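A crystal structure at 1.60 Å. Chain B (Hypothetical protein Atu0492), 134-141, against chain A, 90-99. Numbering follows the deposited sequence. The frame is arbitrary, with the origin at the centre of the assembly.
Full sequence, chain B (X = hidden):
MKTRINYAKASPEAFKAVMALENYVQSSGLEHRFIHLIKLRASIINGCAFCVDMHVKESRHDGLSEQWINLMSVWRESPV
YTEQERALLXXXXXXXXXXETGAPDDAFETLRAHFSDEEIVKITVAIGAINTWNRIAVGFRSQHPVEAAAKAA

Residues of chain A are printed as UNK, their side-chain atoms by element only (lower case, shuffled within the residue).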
# COMPACT_ATOMS: atom_id res chain seq x y z
N ASN B 134 -12.69 17.27 4.79
CA ASN B 134 -12.81 16.00 4.09
C ASN B 134 -13.12 14.86 5.07
O ASN B 134 -13.90 13.96 4.78
CB ASN B 134 -11.53 15.65 3.33
CG ASN B 134 -11.25 16.59 2.16
OD1 ASN B 134 -12.14 17.31 1.64
ND2 ASN B 134 -10.00 16.59 1.72
N ARG B 135 -12.47 14.90 6.24
CA ARG B 135 -12.70 13.86 7.22
C ARG B 135 -14.11 13.93 7.80
O ARG B 135 -14.73 12.90 8.02
CB ARG B 135 -11.63 13.89 8.31
CG ARG B 135 -10.31 13.35 7.75
CD ARG B 135 -9.10 13.62 8.65
NE ARG B 135 -7.99 12.81 8.16
CZ ARG B 135 -7.25 13.10 7.09
NH1 ARG B 135 -7.48 14.22 6.40
NH2 ARG B 135 -6.30 12.26 6.69
N ILE B 136 -14.60 15.15 8.01
CA ILE B 136 -15.97 15.34 8.49
C ILE B 136 -16.98 14.89 7.44
O ILE B 136 -17.88 14.10 7.73
CB ILE B 136 -16.21 16.83 8.86
CG1 ILE B 136 -15.42 17.18 10.13
CG2 ILE B 136 -17.72 17.13 9.01
CD1 ILE B 136 -15.34 18.69 10.39
N ALA B 137 -16.81 15.37 6.21
CA ALA B 137 -17.80 15.06 5.16
C ALA B 137 -17.81 13.59 4.76
O ALA B 137 -18.88 12.99 4.65
CB ALA B 137 -17.60 15.95 3.95
N VAL B 138 -16.64 13.00 4.52
CA VAL B 138 -16.61 11.56 4.22
C VAL B 138 -17.06 10.74 5.45
O VAL B 138 -17.85 9.80 5.34
CB VAL B 138 -15.22 11.08 3.74
CG1 VAL B 138 -15.24 9.57 3.48
CG2 VAL B 138 -14.82 11.83 2.47
N GLY B 139 -16.56 11.13 6.62
CA GLY B 139 -16.88 10.45 7.87
C GLY B 139 -18.38 10.40 8.12
O GLY B 139 -18.88 9.40 8.63
N PHE B 140 -19.08 11.49 7.78
CA PHE B 140 -20.52 11.62 8.05
C PHE B 140 -21.38 11.37 6.83
O PHE B 140 -22.60 11.52 6.88
CB PHE B 140 -20.83 12.97 8.71
CG PHE B 140 -20.11 13.17 10.03
CD1 PHE B 140 -19.71 12.06 10.77
CD2 PHE B 140 -19.87 14.44 10.52
CE1 PHE B 140 -19.04 12.20 12.00
CE2 PHE B 140 -19.19 14.60 11.76
CZ PHE B 140 -18.79 13.47 12.49
N ARG B 141 -20.74 10.96 5.73
CA ARG B 141 -21.42 10.68 4.46
C ARG B 141 -22.31 11.85 4.03
O ARG B 141 -23.47 11.66 3.62
CB ARG B 141 -22.21 9.38 4.54
CG ARG B 141 -21.37 8.14 4.82
CD ARG B 141 -20.53 7.74 3.62
NE ARG B 141 -19.95 6.40 3.69
CZ ARG B 141 -18.68 6.14 4.00
NH1 ARG B 141 -17.87 7.14 4.31
NH2 ARG B 141 -18.24 4.89 3.99
N UNK A 90 -10.70 2.66 16.71
CA UNK A 90 -11.06 2.23 15.34
C UNK A 90 -11.41 3.40 14.45
O UNK A 90 -11.05 3.44 13.25
N UNK A 91 -12.11 4.38 15.03
CA UNK A 91 -12.53 5.56 14.28
C UNK A 91 -11.36 6.52 14.07
O UNK A 91 -11.19 7.08 12.97
c UNK A 91 -13.66 6.26 15.02
c UNK A 91 -16.19 6.41 11.05
c UNK A 91 -16.37 8.77 11.58
n UNK A 91 -15.16 9.38 13.70
c UNK A 91 -16.66 7.71 10.77
c UNK A 91 -15.40 6.16 12.19
c UNK A 91 -15.59 8.52 12.72
c UNK A 91 -14.41 8.68 14.61
c UNK A 91 -14.34 7.35 14.26
c UNK A 91 -15.10 7.23 13.04
N UNK A 92 -10.56 6.72 15.11
CA UNK A 92 -9.34 7.52 14.93
C UNK A 92 -8.50 6.97 13.77
O UNK A 92 -8.06 7.73 12.90
c UNK A 92 -7.17 8.28 15.97
c UNK A 92 -9.30 8.36 17.28
c UNK A 92 -8.52 7.60 16.22
N UNK A 93 -8.29 5.66 13.76
CA UNK A 93 -7.52 5.03 12.69
C UNK A 93 -8.18 5.24 11.31
O UNK A 93 -7.51 5.68 10.37
o UNK A 93 -5.97 2.08 14.23
c UNK A 93 -6.38 3.25 14.10
o UNK A 93 -6.02 4.19 14.84
c UNK A 93 -7.37 3.53 12.98
N UNK A 94 -9.47 4.94 11.21
CA UNK A 94 -10.17 4.99 9.92
C UNK A 94 -10.18 6.40 9.33
O UNK A 94 -9.98 6.61 8.12
c UNK A 94 -11.61 4.46 10.05
N UNK A 95 -10.38 7.38 10.22
CA UNK A 95 -10.52 8.78 9.80
C UNK A 95 -9.16 9.41 9.56
O UNK A 95 -8.98 10.20 8.65
c UNK A 95 -12.77 9.02 10.87
c UNK A 95 -11.43 11.06 10.45
c UNK A 95 -11.36 9.58 10.82
N UNK A 96 -8.17 9.04 10.38
CA UNK A 96 -6.81 9.54 10.12
C UNK A 96 -6.31 9.06 8.75
O UNK A 96 -5.64 9.79 8.03
c UNK A 96 -4.43 9.51 10.95
o UNK A 96 -6.26 9.83 12.45
c UNK A 96 -5.86 9.14 11.26
N UNK A 97 -6.69 7.84 8.39
CA UNK A 97 -6.32 7.27 7.09
C UNK A 97 -7.50 7.29 6.13
O UNK A 97 -7.74 6.33 5.39
c UNK A 97 -4.51 5.76 8.08
c UNK A 97 -5.06 3.43 8.93
c UNK A 97 -5.79 5.84 7.26
c UNK A 97 -4.03 4.31 8.22
n UNK A 97 -5.18 3.80 10.37
N UNK A 98 -8.21 8.42 6.10
CA UNK A 98 -9.45 8.56 5.33
C UNK A 98 -9.29 8.21 3.85
O UNK A 98 -10.18 7.60 3.26
c UNK A 98 -9.19 11.04 4.72
c UNK A 98 -12.46 9.47 6.08
c UNK A 98 -10.05 10.01 5.47
c UNK A 98 -11.53 10.06 5.06
N UNK A 99 -8.15 8.56 3.26
CA UNK A 99 -7.96 8.36 1.82
C UNK A 99 -7.91 6.88 1.48
O UNK A 99 -8.34 6.49 0.39
c UNK A 99 -6.72 9.07 1.33

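Position 90 has no side-chain atoms and lies out of reach of the chain B stretch, so it is A:Gly90. Position 91 carries one carbon and then fused five- and six-membered rings holding eight carbons and one nitrogen, which only tryptophan offers. The far end of the six-membered ring approaches the backbone of B:Gly139. This is A:Trp91: its CH2 lies 3.5 Å from B:Gly139 O, with that oxygen near the ring plane, and its CZ2 is 4.4 Å from B:Phe140 CE1.

Position 92 has one carbon bearing two more, touches nothing in the chain B stretch, and is A:Val92. At position 93 two carbons end in a pair of oxygens, also out of reach: A:Asp93. A single carbon, out of reach of the chain B stretch, marks position 94 as A:Ala94.

Position 95 repeats the three-carbon fork, now against the aliphatic base of B:Arg135, and is A:Val95. Its CG1 packs 3.6 Å from B:Arg135 CB, while its carbonyl O accepts a weak hydrogen bond from B:Arg135 NE at 2.8 Å, the N-H...O angle being only 123°.

Position 96 has one carbon carrying an oxygen and a carbon, none touching the chain B stretch, hence A:Thr96. The side chain points away and its OG1 bonds back to A:Val92 O at 2.8 Å; chain B meets the backbone instead, where B:Arg135 NH2 donates to A:Thr96 O at 2.9 Å and a nearly straight 173°. Four carbons in a row ending in nitrogen, without contact to the chain B stretch, make position 97 A:Lys97, directed away, with NZ 3.0 Å from A:Asp93 O in a hydrogen bond.

Position 98 has four carbons forked at the first, one arm two carbons long, lying against the B:Arg135 guanidinium and reaching B:Val138: A:Ile98. Its CG2 lies over one face of that guanidinium, 3.7 Å from B:Arg135 CZ, and its CD1 is 3.8 Å from B:Val138 CG1. Position 99, one carbon with no contact, is A:Ala99.

The rule to read here is an arginine used on a helix end. Beyond A:Thr96 the chain leaves helical geometry at A:Lys97, and B:Arg135 binds the successive carbonyls of A:Val95 and A:Thr96 while A:Ile98 covers a guanidinium face. Polar recognition thus falls on backbone, and the side chains of A:Val95 and A:Ile98 supply apolar packing, with A:Trp91 beside B:Phe140 adding a looser contact. At B:Gly139 an ideal CB would be tight against A:Trp91 CZ2, at 3.5 Å, but its actual clash would be within its own helix, 2.5 Å from B:Arg135 O.

Chain A 90-99: GWVDAVTKIA
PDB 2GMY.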